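Local coordinates for Csm3 (Thermoplasma volcanium, PDB 6AE2), which probably binds crRNA as a RAMP-family subunit of the type III-A CRISPR-Cas effector complex and may cleave target RNA, at residues Y28-L42 against G216-K230. Sequence-based numbering, arbitrary orientation.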
# COMPACT_ATOMS: atom_id res chain seq x y z
N TYR A 28 -24.70 7.55 23.24
CA TYR A 28 -23.87 8.59 22.66
C TYR A 28 -23.28 8.09 21.35
O TYR A 28 -23.28 6.88 21.07
CB TYR A 28 -22.75 9.01 23.62
CG TYR A 28 -22.03 7.86 24.29
CD1 TYR A 28 -20.95 7.24 23.69
CD2 TYR A 28 -22.44 7.40 25.53
CE1 TYR A 28 -20.29 6.18 24.31
CE2 TYR A 28 -21.80 6.36 26.16
CZ TYR A 28 -20.73 5.75 25.55
OH TYR A 28 -20.10 4.71 26.19
N ASN A 29 -22.79 9.03 20.55
CA ASN A 29 -21.96 8.72 19.40
C ASN A 29 -20.50 8.94 19.77
O ASN A 29 -20.17 9.87 20.52
CB ASN A 29 -22.32 9.58 18.19
CG ASN A 29 -23.78 9.48 17.81
OD1 ASN A 29 -24.35 8.39 17.78
ND2 ASN A 29 -24.39 10.62 17.51
N ILE A 30 -19.63 8.08 19.26
CA ILE A 30 -18.19 8.27 19.35
C ILE A 30 -17.71 8.77 17.99
O ILE A 30 -17.95 8.13 16.97
CB ILE A 30 -17.46 6.97 19.74
CG1 ILE A 30 -17.88 6.52 21.14
CG2 ILE A 30 -15.96 7.17 19.68
CD1 ILE A 30 -17.61 5.06 21.42
N ILE A 31 -17.05 9.93 17.99
CA ILE A 31 -16.59 10.57 16.76
C ILE A 31 -15.09 10.38 16.66
O ILE A 31 -14.35 10.65 17.62
CB ILE A 31 -16.97 12.06 16.73
CG1 ILE A 31 -18.46 12.25 17.03
CG2 ILE A 31 -16.62 12.67 15.39
CD1 ILE A 31 -19.37 11.39 16.18
N TYR A 32 -14.63 9.92 15.49
CA TYR A 32 -13.21 9.77 15.19
C TYR A 32 -12.88 10.65 13.99
O TYR A 32 -13.51 10.52 12.93
CB TYR A 32 -12.86 8.31 14.87
CG TYR A 32 -12.89 7.36 16.05
CD1 TYR A 32 -11.85 7.32 16.97
CD2 TYR A 32 -13.94 6.46 16.21
CE1 TYR A 32 -11.86 6.44 18.03
CE2 TYR A 32 -13.96 5.58 17.28
CZ TYR A 32 -12.92 5.57 18.18
OH TYR A 32 -12.95 4.69 19.24
N ASN A 33 -11.91 11.54 14.16
CA ASN A 33 -11.40 12.34 13.04
C ASN A 33 -10.26 11.54 12.41
O ASN A 33 -9.09 11.69 12.77
CB ASN A 33 -10.96 13.72 13.50
CG ASN A 33 -12.13 14.65 13.75
OD1 ASN A 33 -13.00 14.81 12.90
ND2 ASN A 33 -12.15 15.26 14.93
N MET A 34 -10.62 10.69 11.45
CA MET A 34 -9.68 9.74 10.87
C MET A 34 -8.82 10.39 9.79
O MET A 34 -9.30 11.24 9.03
CB MET A 34 -10.45 8.55 10.29
CG MET A 34 -9.69 7.72 9.27
SD MET A 34 -10.73 6.44 8.54
CE MET A 34 -12.06 7.44 7.86
N GLU A 35 -7.55 10.00 9.74
CA GLU A 35 -6.63 10.42 8.69
C GLU A 35 -6.12 9.18 7.95
O GLU A 35 -5.79 8.17 8.58
CB GLU A 35 -5.45 11.22 9.25
CG GLU A 35 -4.35 11.48 8.24
CD GLU A 35 -3.24 12.37 8.78
OE1 GLU A 35 -3.56 13.48 9.25
OE2 GLU A 35 -2.06 11.96 8.73
N ILE A 36 -6.05 9.28 6.63
CA ILE A 36 -5.61 8.19 5.76
C ILE A 36 -4.43 8.69 4.96
O ILE A 36 -4.58 9.59 4.11
CB ILE A 36 -6.74 7.71 4.84
CG1 ILE A 36 -7.90 7.14 5.65
CG2 ILE A 36 -6.21 6.68 3.85
CD1 ILE A 36 -9.05 6.68 4.80
N GLU A 37 -3.25 8.12 5.20
CA GLU A 37 -2.05 8.48 4.45
C GLU A 37 -1.73 7.39 3.43
O GLU A 37 -1.71 6.20 3.76
CB GLU A 37 -0.86 8.69 5.38
CG GLU A 37 0.35 9.26 4.67
CD GLU A 37 1.56 9.44 5.57
OE1 GLU A 37 2.47 10.21 5.21
OE2 GLU A 37 1.59 8.80 6.64
N VAL A 38 -1.49 7.82 2.20
CA VAL A 38 -1.12 6.90 1.12
C VAL A 38 0.36 6.56 1.25
O VAL A 38 1.21 7.45 1.26
CB VAL A 38 -1.43 7.53 -0.25
CG1 VAL A 38 -0.89 6.66 -1.37
CG2 VAL A 38 -2.93 7.74 -0.41
N LEU A 39 0.66 5.27 1.35
CA LEU A 39 2.04 4.78 1.40
C LEU A 39 2.54 4.27 0.06
O LEU A 39 3.69 4.54 -0.31
CB LEU A 39 2.17 3.68 2.46
CG LEU A 39 1.77 4.07 3.88
CD1 LEU A 39 2.06 2.94 4.85
CD2 LEU A 39 2.47 5.35 4.31
N THR A 40 1.71 3.52 -0.68
CA THR A 40 1.98 3.22 -2.08
C THR A 40 0.82 3.73 -2.91
O THR A 40 -0.32 3.81 -2.43
CB THR A 40 2.16 1.73 -2.35
OG1 THR A 40 1.00 1.01 -1.89
CG2 THR A 40 3.39 1.21 -1.62
N GLY A 41 1.11 4.07 -4.17
CA GLY A 41 0.13 4.60 -5.11
C GLY A 41 -1.22 3.92 -5.01
O GLY A 41 -1.32 2.70 -5.10
N LEU A 42 -2.27 4.72 -4.82
CA LEU A 42 -3.59 4.22 -4.48
C LEU A 42 -4.53 4.42 -5.66
O LEU A 42 -4.63 5.53 -6.19
CB LEU A 42 -4.13 4.92 -3.23
CG LEU A 42 -5.63 4.84 -2.97
CD1 LEU A 42 -6.02 3.45 -2.49
CD2 LEU A 42 -6.03 5.89 -1.96
N GLY A 216 1.17 -4.04 -5.92
CA GLY A 216 1.74 -3.16 -4.92
C GLY A 216 1.02 -1.85 -4.72
O GLY A 216 1.57 -0.96 -4.06
N TYR A 217 -0.19 -1.70 -5.26
CA TYR A 217 -0.93 -0.46 -5.10
C TYR A 217 -1.58 -0.39 -3.72
O TYR A 217 -1.78 -1.41 -3.04
CB TYR A 217 -2.03 -0.33 -6.16
CG TYR A 217 -1.60 -0.10 -7.59
CD1 TYR A 217 -0.43 -0.66 -8.10
CD2 TYR A 217 -2.39 0.66 -8.45
CE1 TYR A 217 -0.06 -0.45 -9.41
CE2 TYR A 217 -2.02 0.87 -9.76
CZ TYR A 217 -0.86 0.32 -10.24
OH TYR A 217 -0.50 0.53 -11.55
N GLY A 218 -1.90 0.83 -3.30
CA GLY A 218 -2.89 1.05 -2.27
C GLY A 218 -2.52 0.66 -0.85
O GLY A 218 -3.41 0.35 -0.06
N SER A 219 -1.23 0.66 -0.51
CA SER A 219 -0.88 0.53 0.90
C SER A 219 -1.18 1.84 1.61
O SER A 219 -0.86 2.92 1.10
CB SER A 219 0.59 0.16 1.06
OG SER A 219 1.03 0.43 2.39
N VAL A 220 -1.78 1.74 2.79
CA VAL A 220 -2.39 2.88 3.45
C VAL A 220 -2.08 2.82 4.94
O VAL A 220 -2.06 1.74 5.54
CB VAL A 220 -3.91 2.90 3.18
CG1 VAL A 220 -4.66 3.59 4.30
CG2 VAL A 220 -4.20 3.55 1.84
N LYS A 221 -1.81 3.98 5.53
CA LYS A 221 -1.70 4.11 6.98
C LYS A 221 -2.90 4.90 7.48
O LYS A 221 -3.13 6.04 7.07
CB LYS A 221 -0.40 4.81 7.38
CG LYS A 221 -0.32 5.15 8.85
CD LYS A 221 0.65 6.29 9.12
CE LYS A 221 2.09 5.83 8.97
NZ LYS A 221 3.05 6.85 9.47
N ILE A 222 -3.68 4.28 8.37
CA ILE A 222 -4.89 4.87 8.92
C ILE A 222 -4.62 5.31 10.35
O ILE A 222 -4.10 4.53 11.15
CB ILE A 222 -6.08 3.90 8.85
CG1 ILE A 222 -6.47 3.64 7.39
CG2 ILE A 222 -7.26 4.43 9.66
CD1 ILE A 222 -7.92 3.26 7.20
N THR A 223 -4.97 6.56 10.66
CA THR A 223 -4.76 7.14 11.98
C THR A 223 -6.10 7.65 12.50
O THR A 223 -6.63 8.64 11.99
CB THR A 223 -3.73 8.27 11.94
OG1 THR A 223 -2.55 7.81 11.28
CG2 THR A 223 -3.37 8.72 13.36
N LEU A 224 -6.64 6.96 13.50
CA LEU A 224 -7.74 7.51 14.27
C LEU A 224 -7.20 8.45 15.34
O LEU A 224 -6.18 8.17 15.97
CB LEU A 224 -8.56 6.40 14.93
CG LEU A 224 -9.23 5.36 14.03
CD1 LEU A 224 -10.07 4.39 14.85
CD2 LEU A 224 -10.08 6.04 12.97
N GLY A 225 -7.90 9.55 15.55
CA GLY A 225 -7.55 10.47 16.61
C GLY A 225 -7.99 9.92 17.95
O GLY A 225 -8.24 8.72 18.11
N GLU A 226 -8.07 10.80 18.93
CA GLU A 226 -8.69 10.37 20.18
C GLU A 226 -10.21 10.43 20.03
O GLU A 226 -10.73 11.33 19.36
CB GLU A 226 -8.24 11.25 21.34
CG GLU A 226 -6.79 11.03 21.76
CD GLU A 226 -6.46 9.57 22.01
OE1 GLU A 226 -7.10 8.95 22.89
OE2 GLU A 226 -5.55 9.04 21.33
N PRO A 227 -10.94 9.49 20.62
CA PRO A 227 -12.40 9.48 20.45
C PRO A 227 -13.05 10.67 21.13
O PRO A 227 -12.70 11.05 22.26
CB PRO A 227 -12.82 8.16 21.11
CG PRO A 227 -11.71 7.84 22.07
CD PRO A 227 -10.46 8.34 21.41
N ILE A 228 -14.01 11.27 20.44
CA ILE A 228 -14.87 12.31 20.99
C ILE A 228 -16.25 11.69 21.23
O ILE A 228 -16.92 11.28 20.28
CB ILE A 228 -14.97 13.53 20.06
CG1 ILE A 228 -13.58 14.06 19.71
CG2 ILE A 228 -15.81 14.62 20.71
CD1 ILE A 228 -13.61 15.31 18.85
N LYS A 229 -16.65 11.62 22.50
CA LYS A 229 -17.98 11.15 22.86
C LYS A 229 -18.94 12.33 22.93
O LYS A 229 -18.65 13.33 23.60
CB LYS A 229 -17.95 10.42 24.20
CG LYS A 229 -17.31 9.04 24.17
CD LYS A 229 -17.11 8.53 25.59
CE LYS A 229 -17.08 7.01 25.64
NZ LYS A 229 -17.14 6.51 27.04
N LYS A 230 -20.06 12.22 22.22
CA LYS A 230 -21.09 13.26 22.23
C LYS A 230 -22.41 12.64 22.66
O LYS A 230 -22.97 11.79 21.94
CB LYS A 230 -21.22 13.92 20.86
CG LYS A 230 -19.92 14.03 20.08
CD LYS A 230 -19.79 15.37 19.38
CE LYS A 230 -21.02 15.69 18.55
NZ LYS A 230 -20.77 16.81 17.60
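Strand 28-38 pairs antiparallel with 220-223 and 228-230, two parts of the strand that is outermost in this chain's antiparallel sheet, in a RAMP-superfamily protein. Glu35-Thr223 and Glu37-Lys221 form one hydrogen-bonded ladder, Asn29-Lys230 and Ile31-Ile228 the other; between them an irregular loop at Leu224-Glu226 shifts the register by one residue.

On the face turned to helix 190-205, beta-branched Ile36, Val220 and Ile222 suit both strand and core: Ile36 CG2 meets Val220 CG1 at 3.5 Å. Met34, a flexible apolar filler, lays CB on Leu224 CD2. Beside the loop, Leu224 sets CD1 over one face of the Tyr32 ring, a CH-pi contact 4.2 Å from its centroid, while Pro227 CB, 3.7 Å from Tyr32 CE1, packs against both this ring and Ile30 CG2. Proline, lacking an N-H, is accommodated because Pro227 is not one of the hydrogen-bonded pairs with 28-38. On the other face, Lys221, bent at chi3 (-73°), reaches the extended Glu37 in a long salt bridge, NZ to OE2 3.7 Å.

Where 28-38 ends and 220-223 has yet to begin, Ser219 O accepts from both Leu39 N and Thr40 N, which approach from the same face of its carbonyl plane. Glycine suits Gly218, whose positive phi (71°) accompanies its N-H bond to Gly41 O. Thr40 has OG1 between its backbone N and carbonyl carbon (chi1 56°), where the hydroxyl donates to Gly216 O at 3.0 Å and accepts from Ser219 N at 2.6 Å.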